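Lectin (Polyandrocarpa misakiensis, PDB 1BYF) binds galactose in a calcium-dependent manner as a homodimeric C-type lectin and serves in the tunicate's defence against microorganisms. Local coordinates at residues V29-R34 with I118-L123; D52-A57 with G113-I118; W82-P87 with S101-L106. All blocks are in the same frame, centred on the assembly; numbering follows the deposited sequence.

Overall arrangement
All three contacts lie within one C-type lectin domain and reach the same mixed sheet. Contact 1 encloses contact 2 along the chain, and contact 2 in turn encloses contact 3. Contacts 1 and 2 share strand 115-122 and Ile118, with centres about 13 Å apart; contact 1 ties the loop before helix 36-49 to this strand, and contact 2 pairs strand 53-55 with it in parallel. Contact 3, centred about 13 Å from contact 2, joins the calcium-site loop to strand 105-109. Contacts 1 and 3, about 19 Å between centres, lie on opposite sides of the chain's centre; one sheet runs between the buried Glu120 side and the calcium-binding loop that carries Glu86.

Contact 1 (V29-R34 with I118-L123); sequences VSSAMR and ICEKEL
Glu120 reaches from its strand across the side chain of Val29, at about a right angle to it, and delivers its carboxylate to the amides of Ser30 and Ala32 and the hydroxyl of Ser31. Glu120 CG sits between the backbone N and the carbonyl carbon (chi1 72°), and the chain then runs extended, a length that suits glutamate to span the gap. Glu120 OE1 is gripped by two amides: Ala32 N at 2.7 Å, on the syn side, and Ser30 N at 2.8 Å, from well above the carboxylate plane. Ser31 OG donates to Glu120 OE2 at 2.9 Å, also on the syn side, and bonds Tyr3 as well. Two backbone amides and a hydroxyl, in a buried setting, probably stabilise the negative charge. At the Val29 end, Val29 and Ile118 lie side by side and point the same way, with Val29 CB 3.7 Å from Ile118 CG2; branched aliphatic residues suit this buried apolar layer. Val29 N bonds Ile118 O (2.8 Å, 170° at the hydrogen), continuing the antiparallel pairing of strand 27-28 with strand 115-122. Ile42 of helix 36-49 covers Val29 and Ala32, while Tyr3 and Ile5 of strand 3-8 pack on Glu120.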
ATOM      1  N   VAL A  29      -6.352   5.058  -7.927  1.00 18.22           N
ATOM      2  CA  VAL A  29      -5.068   4.834  -8.583  1.00 17.12           C
ATOM      3  C   VAL A  29      -5.161   4.922 -10.099  1.00 17.82           C
ATOM      4  O   VAL A  29      -6.041   4.341 -10.736  1.00 17.53           O
ATOM      5  CB  VAL A  29      -4.433   3.512  -8.127  1.00 17.16           C
ATOM      6  CG1 VAL A  29      -5.160   2.316  -8.722  1.00 16.34           C
ATOM      7  CG2 VAL A  29      -2.944   3.475  -8.463  1.00 15.91           C
ATOM      8  N   SER A  30      -4.223   5.671 -10.684  1.00 17.92           N
ATOM      9  CA  SER A  30      -4.187   5.865 -12.130  1.00 17.98           C
ATOM     10  C   SER A  30      -2.768   6.070 -12.631  1.00 17.38           C
ATOM     11  O   SER A  30      -2.194   5.135 -13.192  1.00 17.44           O
ATOM     12  CB  SER A  30      -5.081   7.038 -12.538  1.00 18.64           C
ATOM     13  OG  SER A  30      -4.671   8.230 -11.898  1.00 20.81           O
ATOM     14  N   SER A  31      -2.186   7.253 -12.457  1.00 17.37           N
ATOM     15  CA  SER A  31      -0.824   7.463 -12.951  1.00 17.39           C
ATOM     16  C   SER A  31       0.141   6.471 -12.327  1.00 17.12           C
ATOM     17  O   SER A  31       1.080   6.048 -13.009  1.00 16.40           O
ATOM     18  CB  SER A  31      -0.344   8.895 -12.733  1.00 18.60           C
ATOM     19  OG  SER A  31       0.120   9.081 -11.414  1.00 20.42           O
ATOM     20  N   ALA A  32      -0.083   6.048 -11.080  1.00 17.17           N
ATOM     21  CA  ALA A  32       0.856   5.088 -10.483  1.00 16.78           C
ATOM     22  C   ALA A  32       0.814   3.760 -11.226  1.00 16.62           C
ATOM     23  O   ALA A  32       1.807   3.021 -11.236  1.00 16.30           O
ATOM     24  CB  ALA A  32       0.628   4.929  -8.986  1.00 16.51           C
ATOM     25  N   MET A  33      -0.302   3.442 -11.877  1.00 15.92           N
ATOM     26  CA  MET A  33      -0.384   2.193 -12.632  1.00 15.70           C
ATOM     27  C   MET A  33       0.430   2.249 -13.924  1.00 16.00           C
ATOM     28  O   MET A  33       0.735   1.210 -14.507  1.00 15.84           O
ATOM     29  CB  MET A  33      -1.834   1.835 -12.947  1.00 15.39           C
ATOM     30  CG  MET A  33      -2.687   1.565 -11.716  1.00 15.80           C
ATOM     31  SD  MET A  33      -2.160   0.138 -10.772  1.00 14.37           S
ATOM     32  CE  MET A  33      -2.687  -1.240 -11.775  1.00 15.13           C
ATOM     33  N   ARG A  34       0.786   3.444 -14.362  1.00 17.01           N
ATOM     34  CA  ARG A  34       1.569   3.619 -15.586  1.00 18.80           C
ATOM     35  C   ARG A  34       3.053   3.768 -15.272  1.00 19.84           C
ATOM     36  O   ARG A  34       3.894   3.954 -16.150  1.00 20.24           O
ATOM     37  CB  ARG A  34       1.052   4.836 -16.357  1.00 19.25           C
ATOM     38  CG  ARG A  34      -0.439   4.770 -16.675  1.00 19.63           C
ATOM     39  CD  ARG A  34      -0.825   5.814 -17.716  1.00 20.53           C
ATOM     40  NE  ARG A  34      -0.621   7.180 -17.250  1.00 20.57           N
ATOM     41  CZ  ARG A  34      -1.427   7.926 -16.523  1.00 21.32           C
ATOM     42  NH1 ARG A  34      -2.607   7.490 -16.097  1.00 21.89           N
ATOM     43  NH2 ARG A  34      -1.054   9.163 -16.193  1.00 21.67           N
ATOM     44  N   ILE A 118      -7.951   1.289  -4.115  1.00 13.75           N
ATOM     45  CA  ILE A 118      -6.570   1.723  -4.155  1.00 14.32           C
ATOM     46  C   ILE A 118      -6.549   3.201  -4.550  1.00 14.91           C
ATOM     47  O   ILE A 118      -7.058   3.551  -5.616  1.00 14.17           O
ATOM     48  CB  ILE A 118      -5.705   0.956  -5.171  1.00 14.24           C
ATOM     49  CG1 ILE A 118      -5.837  -0.548  -4.920  1.00 13.87           C
ATOM     50  CG2 ILE A 118      -4.248   1.397  -5.073  1.00 13.94           C
ATOM     51  CD1 ILE A 118      -5.146  -1.395  -5.972  1.00 14.44           C
ATOM     52  N   CYS A 119      -5.986   4.026  -3.676  1.00 15.11           N
ATOM     53  CA  CYS A 119      -5.880   5.447  -3.950  1.00 15.81           C
ATOM     54  C   CYS A 119      -4.408   5.848  -4.084  1.00 16.74           C
ATOM     55  O   CYS A 119      -3.524   5.183  -3.539  1.00 15.58           O
ATOM     56  CB  CYS A 119      -6.482   6.303  -2.840  1.00 16.44           C
ATOM     57  SG  CYS A 119      -8.116   5.796  -2.287  1.00 16.84           S
ATOM     58  N   GLU A 120      -4.197   6.946  -4.807  1.00 16.98           N
ATOM     59  CA  GLU A 120      -2.869   7.487  -5.017  1.00 17.76           C
ATOM     60  C   GLU A 120      -2.844   9.001  -4.786  1.00 19.48           C
ATOM     61  O   GLU A 120      -3.853   9.700  -4.841  1.00 18.40           O
ATOM     62  CB  GLU A 120      -2.348   7.219  -6.433  1.00 18.06           C
ATOM     63  CG  GLU A 120      -3.000   8.034  -7.541  1.00 17.97           C
ATOM     64  CD  GLU A 120      -2.325   7.936  -8.889  1.00 17.99           C
ATOM     65  OE1 GLU A 120      -2.055   6.819  -9.384  1.00 16.82           O
ATOM     66  OE2 GLU A 120      -2.054   8.999  -9.510  1.00 18.61           O
ATOM     67  N   LYS A 121      -1.631   9.493  -4.569  1.00 21.06           N
ATOM     68  CA  LYS A 121      -1.373  10.917  -4.452  1.00 23.38           C
ATOM     69  C   LYS A 121       0.089  11.148  -4.847  1.00 24.43           C
ATOM     70  O   LYS A 121       1.015  10.684  -4.180  1.00 23.92           O
ATOM     71  CB  LYS A 121      -1.692  11.526  -3.096  1.00 24.50           C
ATOM     72  CG  LYS A 121      -1.436  13.028  -3.062  1.00 26.59           C
ATOM     73  CD  LYS A 121      -1.687  13.588  -1.670  1.00 27.73           C
ATOM     74  CE  LYS A 121      -0.995  14.935  -1.501  1.00 29.01           C
ATOM     75  NZ  LYS A 121      -1.391  15.859  -2.604  1.00 30.03           N
ATOM     76  N   GLU A 122       0.251  11.793  -5.999  1.00 25.67           N
ATOM     77  CA  GLU A 122       1.590  12.095  -6.490  1.00 27.85           C
ATOM     78  C   GLU A 122       2.273  13.020  -5.487  1.00 27.70           C
ATOM     79  O   GLU A 122       1.630  13.895  -4.910  1.00 27.52           O
ATOM     80  CB  GLU A 122       1.550  12.731  -7.878  1.00 30.04           C
ATOM     81  CG  GLU A 122       2.813  13.502  -8.225  1.00 32.49           C
ATOM     82  CD  GLU A 122       3.341  13.258  -9.619  1.00 33.73           C
ATOM     83  OE1 GLU A 122       2.582  12.784 -10.492  1.00 34.92           O
ATOM     84  OE2 GLU A 122       4.541  13.534  -9.850  1.00 34.16           O
ATOM     85  N   LEU A 123       3.568  12.845  -5.295  1.00 27.21           N
ATOM     86  CA  LEU A 123       4.324  13.683  -4.374  1.00 27.16           C
ATOM     87  C   LEU A 123       5.388  14.455  -5.149  1.00 27.64           C
ATOM     88  O   LEU A 123       6.161  13.791  -5.848  1.00 26.66           O
ATOM     89  CB  LEU A 123       5.022  12.817  -3.327  1.00 26.29           C
ATOM     90  CG  LEU A 123       4.144  11.982  -2.401  1.00 26.28           C
ATOM     91  CD1 LEU A 123       4.993  10.981  -1.627  1.00 26.11           C
ATOM     92  CD2 LEU A 123       3.353  12.860  -1.441  1.00 25.90           C
TER

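Contact 2 (D52-A57 with G113-I118); sequences DYWVGA and GARRVI. With ZN (zinc ion), chain E.
Arg115 crosses one face of the Trp54 ring at about a right angle, its CD a CH-pi contact over the centre, 3.4 Å from the six-membered ring's centroid. The arginine bends at chi3 (114°), and its guanidinium, turned 71° from the indole plane, adds a cation-pi contact, Arg115 CZ 5.0 Å from that Trp54 centroid; an aliphatic stem with a charged end supplies both. Gly113 O approaches the indole edge near CZ2. On the other face of the sheet, Arg116 CB makes a CH-pi contact with the Tyr53 ring, offset toward its rim, and Ile118 CG1 comes to 3.4 Å from Tyr53 CD2. Two backbone bonds set this register: Trp54 N to Arg116 O at 2.8 Å and Arg116 N to Asp52 O at 3.1 Å. A water joins Asp52 O to Arg116 NH1, and a salt bridge from NE to Asp9 anchors that guanidinium. Trp54 O and Ile118 N are buried without a partner. Asp52 OD2 binds zinc at 1.9 Å, and Ser101 N holds its OD1. Trp54-Val55-Gly56-Ala57 sits where C-type lectins carry the WIGL motif, and Met12 O fixes the indole NE1. Strand 96-100 pairs with strand 53-55, and helix 14-22 packs Ala17 against Trp54 and Val117.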
ATOM      1  N   ASP A  52     -10.160  -8.610  -5.737  1.00 13.86           N
ATOM      2  CA  ASP A  52     -10.419  -7.614  -6.765  1.00 13.41           C
ATOM      3  C   ASP A  52     -10.284  -6.206  -6.185  1.00 13.52           C
ATOM      4  O   ASP A  52     -10.746  -5.951  -5.065  1.00 13.81           O
ATOM      5  CB  ASP A  52     -11.844  -7.742  -7.307  1.00 12.64           C
ATOM      6  CG  ASP A  52     -12.146  -9.056  -7.987  1.00 13.05           C
ATOM      7  OD1 ASP A  52     -11.213  -9.721  -8.476  1.00 13.33           O
ATOM      8  OD2 ASP A  52     -13.341  -9.431  -8.031  1.00 13.08           O
ATOM      9  N   TYR A  53      -9.725  -5.296  -6.970  1.00 13.16           N
ATOM     10  CA  TYR A  53      -9.566  -3.913  -6.577  1.00 13.07           C
ATOM     11  C   TYR A  53      -9.973  -2.955  -7.700  1.00 13.13           C
ATOM     12  O   TYR A  53      -9.623  -3.214  -8.850  1.00 12.55           O
ATOM     13  CB  TYR A  53      -8.082  -3.582  -6.322  1.00 13.66           C
ATOM     14  CG  TYR A  53      -7.570  -4.168  -5.029  1.00 13.42           C
ATOM     15  CD1 TYR A  53      -7.216  -5.502  -4.939  1.00 13.41           C
ATOM     16  CD2 TYR A  53      -7.451  -3.366  -3.903  1.00 14.04           C
ATOM     17  CE1 TYR A  53      -6.749  -6.035  -3.751  1.00 13.85           C
ATOM     18  CE2 TYR A  53      -6.982  -3.886  -2.707  1.00 14.20           C
ATOM     19  CZ  TYR A  53      -6.640  -5.220  -2.644  1.00 14.47           C
ATOM     20  OH  TYR A  53      -6.174  -5.742  -1.457  1.00 14.65           O
ATOM     21  N   TRP A  54     -10.609  -1.847  -7.347  1.00 13.13           N
ATOM     22  CA  TRP A  54     -10.928  -0.859  -8.372  1.00 13.48           C
ATOM     23  C   TRP A  54      -9.650  -0.091  -8.716  1.00 14.07           C
ATOM     24  O   TRP A  54      -8.775   0.066  -7.861  1.00 14.45           O
ATOM     25  CB  TRP A  54     -11.943   0.160  -7.880  1.00 13.81           C
ATOM     26  CG  TRP A  54     -13.359  -0.313  -7.811  1.00 14.61           C
ATOM     27  CD1 TRP A  54     -14.160  -0.381  -6.711  1.00 14.28           C
ATOM     28  CD2 TRP A  54     -14.144  -0.774  -8.925  1.00 14.81           C
ATOM     29  NE1 TRP A  54     -15.396  -0.866  -7.075  1.00 14.72           N
ATOM     30  CE2 TRP A  54     -15.412  -1.113  -8.420  1.00 15.10           C
ATOM     31  CE3 TRP A  54     -13.889  -0.939 -10.287  1.00 14.98           C
ATOM     32  CZ2 TRP A  54     -16.432  -1.605  -9.237  1.00 15.67           C
ATOM     33  CZ3 TRP A  54     -14.904  -1.430 -11.100  1.00 15.58           C
ATOM     34  CH2 TRP A  54     -16.161  -1.755 -10.571  1.00 15.50           C
ATOM     35  N   VAL A  55      -9.550   0.373  -9.947  1.00 14.10           N
ATOM     36  CA  VAL A  55      -8.472   1.246 -10.393  1.00 14.24           C
ATOM     37  C   VAL A  55      -9.178   2.426 -11.087  1.00 14.80           C
ATOM     38  O   VAL A  55     -10.371   2.332 -11.404  1.00 14.06           O
ATOM     39  CB  VAL A  55      -7.387   0.656 -11.289  1.00 15.26           C
ATOM     40  CG1 VAL A  55      -6.663  -0.495 -10.590  1.00 15.09           C
ATOM     41  CG2 VAL A  55      -7.916   0.197 -12.645  1.00 15.17           C
ATOM     42  N   GLY A  56      -8.476   3.531 -11.276  1.00 14.94           N
ATOM     43  CA  GLY A  56      -9.063   4.723 -11.840  1.00 15.07           C
ATOM     44  C   GLY A  56      -9.154   4.784 -13.349  1.00 15.56           C
ATOM     45  O   GLY A  56      -8.569   5.696 -13.943  1.00 15.87           O
ATOM     46  N   ALA A  57      -9.878   3.861 -13.971  1.00 15.35           N
ATOM     47  CA  ALA A  57     -10.043   3.892 -15.425  1.00 15.06           C
ATOM     48  C   ALA A  57     -11.458   3.446 -15.773  1.00 15.37           C
ATOM     49  O   ALA A  57     -12.051   2.625 -15.068  1.00 14.00           O
ATOM     50  CB  ALA A  57      -8.988   3.059 -16.123  1.00 15.08           C
ATOM     51  N   GLY A 113     -20.447  -3.442  -8.948  1.00 22.26           N
ATOM     52  CA  GLY A 113     -19.989  -4.454  -8.006  1.00 20.80           C
ATOM     53  C   GLY A 113     -19.098  -3.899  -6.910  1.00 20.14           C
ATOM     54  O   GLY A 113     -18.393  -2.911  -7.088  1.00 20.22           O
ATOM     55  N   ALA A 114     -19.128  -4.536  -5.739  1.00 19.66           N
ATOM     56  CA  ALA A 114     -18.293  -4.136  -4.613  1.00 18.76           C
ATOM     57  C   ALA A 114     -16.870  -4.657  -4.783  1.00 18.07           C
ATOM     58  O   ALA A 114     -16.651  -5.858  -5.005  1.00 17.54           O
ATOM     59  CB  ALA A 114     -18.861  -4.708  -3.320  1.00 19.53           C
ATOM     60  N   ARG A 115     -15.886  -3.770  -4.693  1.00 17.30           N
ATOM     61  CA  ARG A 115     -14.496  -4.200  -4.794  1.00 16.87           C
ATOM     62  C   ARG A 115     -13.649  -3.319  -3.866  1.00 15.88           C
ATOM     63  O   ARG A 115     -14.103  -2.263  -3.447  1.00 14.39           O
ATOM     64  CB  ARG A 115     -13.919  -4.120  -6.201  1.00 18.46           C
ATOM     65  CG  ARG A 115     -14.939  -4.397  -7.293  1.00 20.24           C
ATOM     66  CD  ARG A 115     -14.275  -4.369  -8.669  1.00 22.59           C
ATOM     67  NE  ARG A 115     -14.344  -5.721  -9.213  1.00 25.36           N
ATOM     68  CZ  ARG A 115     -15.396  -6.246  -9.827  1.00 25.83           C
ATOM     69  NH1 ARG A 115     -16.503  -5.560 -10.045  1.00 26.19           N
ATOM     70  NH2 ARG A 115     -15.302  -7.501 -10.238  1.00 27.08           N
ATOM     71  N   ARG A 116     -12.445  -3.808  -3.601  1.00 15.24           N
ATOM     72  CA  ARG A 116     -11.527  -3.065  -2.734  1.00 15.59           C
ATOM     73  C   ARG A 116     -11.057  -1.812  -3.459  1.00 15.49           C
ATOM     74  O   ARG A 116     -11.300  -1.635  -4.653  1.00 15.38           O
ATOM     75  CB  ARG A 116     -10.385  -3.967  -2.278  1.00 15.18           C
ATOM     76  CG  ARG A 116     -10.789  -4.955  -1.189  1.00 15.01           C
ATOM     77  CD  ARG A 116      -9.689  -5.971  -0.925  1.00 15.49           C
ATOM     78  NE  ARG A 116      -9.891  -6.710   0.313  1.00 16.09           N
ATOM     79  CZ  ARG A 116     -10.834  -7.614   0.546  1.00 16.56           C
ATOM     80  NH1 ARG A 116     -11.722  -7.955  -0.388  1.00 16.53           N
ATOM     81  NH2 ARG A 116     -10.900  -8.200   1.738  1.00 16.07           N
ATOM     82  N   VAL A 117     -10.399  -0.928  -2.725  1.00 15.21           N
ATOM     83  CA  VAL A 117      -9.987   0.358  -3.263  1.00 14.60           C
ATOM     84  C   VAL A 117      -8.501   0.648  -3.096  1.00 14.29           C
ATOM     85  O   VAL A 117      -7.885   0.335  -2.080  1.00 13.37           O
ATOM     86  CB  VAL A 117     -10.795   1.471  -2.555  1.00 14.58           C
ATOM     87  CG1 VAL A 117     -10.484   2.844  -3.152  1.00 14.30           C
ATOM     88  CG2 VAL A 117     -12.298   1.191  -2.654  1.00 15.01           C
ATOM     89  N   ILE A 118      -7.951   1.289  -4.115  1.00 13.75           N
ATOM     90  CA  ILE A 118      -6.570   1.723  -4.155  1.00 14.32           C
ATOM     91  C   ILE A 118      -6.549   3.201  -4.550  1.00 14.91           C
ATOM     92  O   ILE A 118      -7.058   3.551  -5.616  1.00 14.17           O
ATOM     93  CB  ILE A 118      -5.705   0.956  -5.171  1.00 14.24           C
ATOM     94  CG1 ILE A 118      -5.837  -0.548  -4.920  1.00 13.87           C
ATOM     95  CG2 ILE A 118      -4.248   1.397  -5.073  1.00 13.94           C
ATOM     96  CD1 ILE A 118      -5.146  -1.395  -5.972  1.00 14.44           C
TER
HETATM   97 ZN    ZN E 302     -13.956 -10.877  -9.101  1.00 30.85          ZN
HETATM   98  O   HOH W   1     -12.071  -7.444  -3.105  1.00 11.68           O

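Contact 3 (W82-P87 with S101-L106); sequences WSPNEP and SKYNLL. With CA (calcium ion), chain C.
Ser83 and Pro84 open the type II turn Ser83-Glu86, whose last residue begins the Glu-Pro-Ser calcium motif of the C-type lectin long loop, and they fasten it to Tyr103, in the loop that follows strand 96-100, and to Leu106 of strand 105-109. Ser83 grips Leu106 O twice: Ser83 N arrives in the carbonyl plane, on a lone pair, at 2.8 Å; Ser83 OG, placed beside its own backbone N (chi1 -53°), comes from above that plane at 2.8 Å. Serine is short enough to turn its hydroxyl back in this way. Pro84 CD lies 3.5 Å from the centroid of the Tyr103 ring and 14° off its normal, a CH-pi contact that suits the rigid, puckered proline, whose CD beside the nitrogen presents its C-H to the face; Lys102 CG lies over the opposite face. Leu106 CB lies 4.0 Å from Trp82 CE3. Pro87, after a cis peptide bond, sets its CD over the centre of one face of the Trp82 ring, and Phe67 meets the indole edge-to-face. Asn89, Asp107 and Asp108 complete the protein's share of the carbohydrate-binding calcium site. Glu86 bends at chi2 (-65°), and Glu86 OE1, which also accepts a bond from Ser88 OG, meets the calcium at 2.2 Å.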
ATOM      1  N   TRP A  82      -3.757  -5.355 -19.235  1.00 22.03           N
ATOM      2  CA  TRP A  82      -4.962  -6.150 -19.310  1.00 21.31           C
ATOM      3  C   TRP A  82      -4.729  -7.642 -19.098  1.00 21.42           C
ATOM      4  O   TRP A  82      -3.745  -8.228 -19.552  1.00 22.04           O
ATOM      5  CB  TRP A  82      -5.654  -5.987 -20.674  1.00 20.99           C
ATOM      6  CG  TRP A  82      -6.148  -4.610 -20.978  1.00 21.00           C
ATOM      7  CD1 TRP A  82      -5.565  -3.689 -21.797  1.00 20.77           C
ATOM      8  CD2 TRP A  82      -7.338  -3.990 -20.470  1.00 20.84           C
ATOM      9  NE1 TRP A  82      -6.309  -2.537 -21.829  1.00 20.88           N
ATOM     10  CE2 TRP A  82      -7.405  -2.699 -21.023  1.00 20.96           C
ATOM     11  CE3 TRP A  82      -8.344  -4.403 -19.595  1.00 21.00           C
ATOM     12  CZ2 TRP A  82      -8.444  -1.813 -20.734  1.00 21.22           C
ATOM     13  CZ3 TRP A  82      -9.373  -3.526 -19.306  1.00 20.90           C
ATOM     14  CH2 TRP A  82      -9.416  -2.247 -19.876  1.00 20.95           C
ATOM     15  N   SER A  83      -5.699  -8.281 -18.445  1.00 20.85           N
ATOM     16  CA  SER A  83      -5.652  -9.726 -18.276  1.00 21.55           C
ATOM     17  C   SER A  83      -5.795 -10.319 -19.688  1.00 22.16           C
ATOM     18  O   SER A  83      -6.277  -9.626 -20.581  1.00 21.97           O
ATOM     19  CB  SER A  83      -6.805 -10.257 -17.441  1.00 21.35           C
ATOM     20  OG  SER A  83      -6.961  -9.619 -16.192  1.00 20.98           O
ATOM     21  N   PRO A  84      -5.414 -11.569 -19.837  1.00 22.34           N
ATOM     22  CA  PRO A  84      -5.574 -12.270 -21.095  1.00 22.52           C
ATOM     23  C   PRO A  84      -7.037 -12.232 -21.523  1.00 22.19           C
ATOM     24  O   PRO A  84      -7.956 -12.471 -20.737  1.00 21.75           O
ATOM     25  CB  PRO A  84      -5.113 -13.687 -20.804  1.00 22.74           C
ATOM     26  CG  PRO A  84      -4.288 -13.591 -19.566  1.00 23.08           C
ATOM     27  CD  PRO A  84      -4.847 -12.435 -18.778  1.00 22.78           C
ATOM     28  N   ASN A  85      -7.259 -11.889 -22.784  1.00 20.67           N
ATOM     29  CA  ASN A  85      -8.586 -11.834 -23.373  1.00 21.68           C
ATOM     30  C   ASN A  85      -9.501 -10.764 -22.798  1.00 21.76           C
ATOM     31  O   ASN A  85     -10.730 -10.904 -22.853  1.00 22.00           O
ATOM     32  CB  ASN A  85      -9.291 -13.193 -23.282  1.00 24.17           C
ATOM     33  CG  ASN A  85      -8.509 -14.302 -23.950  1.00 25.93           C
ATOM     34  OD1 ASN A  85      -8.365 -15.388 -23.381  1.00 27.00           O
ATOM     35  ND2 ASN A  85      -7.998 -14.049 -25.152  1.00 27.49           N
ATOM     36  N   GLU A  86      -8.942  -9.683 -22.271  1.00 20.98           N
ATOM     37  CA  GLU A  86      -9.730  -8.551 -21.776  1.00 20.14           C
ATOM     38  C   GLU A  86      -9.090  -7.325 -22.422  1.00 19.89           C
ATOM     39  O   GLU A  86      -7.899  -7.398 -22.729  1.00 19.84           O
ATOM     40  CB  GLU A  86      -9.717  -8.445 -20.258  1.00 20.33           C
ATOM     41  CG  GLU A  86     -10.246  -9.652 -19.514  1.00 20.37           C
ATOM     42  CD  GLU A  86     -11.714  -9.950 -19.719  1.00 20.61           C
ATOM     43  OE1 GLU A  86     -12.523  -9.033 -19.986  1.00 20.15           O
ATOM     44  OE2 GLU A  86     -12.096 -11.134 -19.576  1.00 20.57           O
ATOM     45  N   PRO A  87      -9.823  -6.256 -22.629  1.00 20.07           N
ATOM     46  CA  PRO A  87     -11.225  -6.150 -22.283  1.00 20.01           C
ATOM     47  C   PRO A  87     -12.134  -6.952 -23.199  1.00 20.03           C
ATOM     48  O   PRO A  87     -11.824  -7.121 -24.382  1.00 19.62           O
ATOM     49  CB  PRO A  87     -11.499  -4.652 -22.450  1.00 20.42           C
ATOM     50  CG  PRO A  87     -10.571  -4.242 -23.548  1.00 20.37           C
ATOM     51  CD  PRO A  87      -9.308  -5.013 -23.264  1.00 20.85           C
ATOM     52  N   SER A 101      -8.860 -10.526  -9.619  1.00 15.43           N
ATOM     53  CA  SER A 101      -8.131 -11.530  -8.860  1.00 16.52           C
ATOM     54  C   SER A 101      -7.752 -12.764  -9.657  1.00 16.93           C
ATOM     55  O   SER A 101      -6.761 -13.426  -9.321  1.00 16.52           O
ATOM     56  CB  SER A 101      -8.900 -11.944  -7.596  1.00 17.21           C
ATOM     57  OG  SER A 101     -10.112 -12.592  -7.939  1.00 17.37           O
ATOM     58  N   LYS A 102      -8.489 -13.091 -10.717  1.00 18.60           N
ATOM     59  CA  LYS A 102      -8.156 -14.267 -11.514  1.00 19.65           C
ATOM     60  C   LYS A 102      -6.739 -14.220 -12.068  1.00 19.44           C
ATOM     61  O   LYS A 102      -6.023 -15.226 -12.057  1.00 19.58           O
ATOM     62  CB  LYS A 102      -9.148 -14.451 -12.674  1.00 20.91           C
ATOM     63  CG  LYS A 102      -8.849 -15.698 -13.507  1.00 22.06           C
ATOM     64  CD  LYS A 102     -10.015 -16.020 -14.434  1.00 23.50           C
ATOM     65  CE  LYS A 102      -9.680 -17.178 -15.362  1.00 24.30           C
ATOM     66  NZ  LYS A 102     -10.869 -17.600 -16.152  1.00 24.72           N
ATOM     67  N   TYR A 103      -6.322 -13.067 -12.578  1.00 19.18           N
ATOM     68  CA  TYR A 103      -5.002 -12.933 -13.171  1.00 19.27           C
ATOM     69  C   TYR A 103      -4.121 -11.902 -12.467  1.00 18.03           C
ATOM     70  O   TYR A 103      -2.923 -11.837 -12.745  1.00 16.67           O
ATOM     71  CB  TYR A 103      -5.142 -12.495 -14.636  1.00 20.98           C
ATOM     72  CG  TYR A 103      -5.867 -13.468 -15.536  1.00 22.74           C
ATOM     73  CD1 TYR A 103      -5.198 -14.565 -16.071  1.00 23.43           C
ATOM     74  CD2 TYR A 103      -7.202 -13.292 -15.864  1.00 23.27           C
ATOM     75  CE1 TYR A 103      -5.845 -15.458 -16.904  1.00 24.21           C
ATOM     76  CE2 TYR A 103      -7.862 -14.177 -16.698  1.00 24.31           C
ATOM     77  CZ  TYR A 103      -7.173 -15.260 -17.212  1.00 24.83           C
ATOM     78  OH  TYR A 103      -7.822 -16.149 -18.041  1.00 25.58           O
ATOM     79  N   ASN A 104      -4.726 -11.095 -11.612  1.00 16.05           N
ATOM     80  CA  ASN A 104      -4.036 -10.006 -10.927  1.00 15.60           C
ATOM     81  C   ASN A 104      -3.581  -9.019 -12.005  1.00 15.33           C
ATOM     82  O   ASN A 104      -2.490  -8.467 -12.003  1.00 15.68           O
ATOM     83  CB  ASN A 104      -2.897 -10.435 -10.021  1.00 15.03           C
ATOM     84  CG  ASN A 104      -2.429  -9.358  -9.060  1.00 15.23           C
ATOM     85  OD1 ASN A 104      -1.227  -9.169  -8.802  1.00 15.11           O
ATOM     86  ND2 ASN A 104      -3.368  -8.602  -8.514  1.00 14.38           N
ATOM     87  N   LEU A 105      -4.494  -8.805 -12.952  1.00 13.98           N
ATOM     88  CA  LEU A 105      -4.296  -7.911 -14.080  1.00 14.42           C
ATOM     89  C   LEU A 105      -5.614  -7.185 -14.357  1.00 14.52           C
ATOM     90  O   LEU A 105      -6.644  -7.561 -13.784  1.00 14.48           O
ATOM     91  CB  LEU A 105      -3.782  -8.634 -15.316  1.00 15.44           C
ATOM     92  CG  LEU A 105      -2.311  -9.046 -15.364  1.00 15.93           C
ATOM     93  CD1 LEU A 105      -2.000  -9.790 -16.661  1.00 16.85           C
ATOM     94  CD2 LEU A 105      -1.381  -7.847 -15.236  1.00 15.77           C
ATOM     95  N   LEU A 106      -5.586  -6.154 -15.179  1.00 14.32           N
ATOM     96  CA  LEU A 106      -6.768  -5.344 -15.429  1.00 14.64           C
ATOM     97  C   LEU A 106      -7.879  -6.069 -16.178  1.00 14.45           C
ATOM     98  O   LEU A 106      -7.669  -7.001 -16.944  1.00 14.61           O
ATOM     99  CB  LEU A 106      -6.378  -4.054 -16.155  1.00 15.03           C
ATOM    100  CG  LEU A 106      -5.346  -3.154 -15.479  1.00 15.15           C
ATOM    101  CD1 LEU A 106      -5.254  -1.843 -16.256  1.00 14.88           C
ATOM    102  CD2 LEU A 106      -5.693  -2.871 -14.020  1.00 14.55           C
TER
HETATM  103 CA    CA C 201     -14.047  -8.151 -18.688  1.00 21.01          CA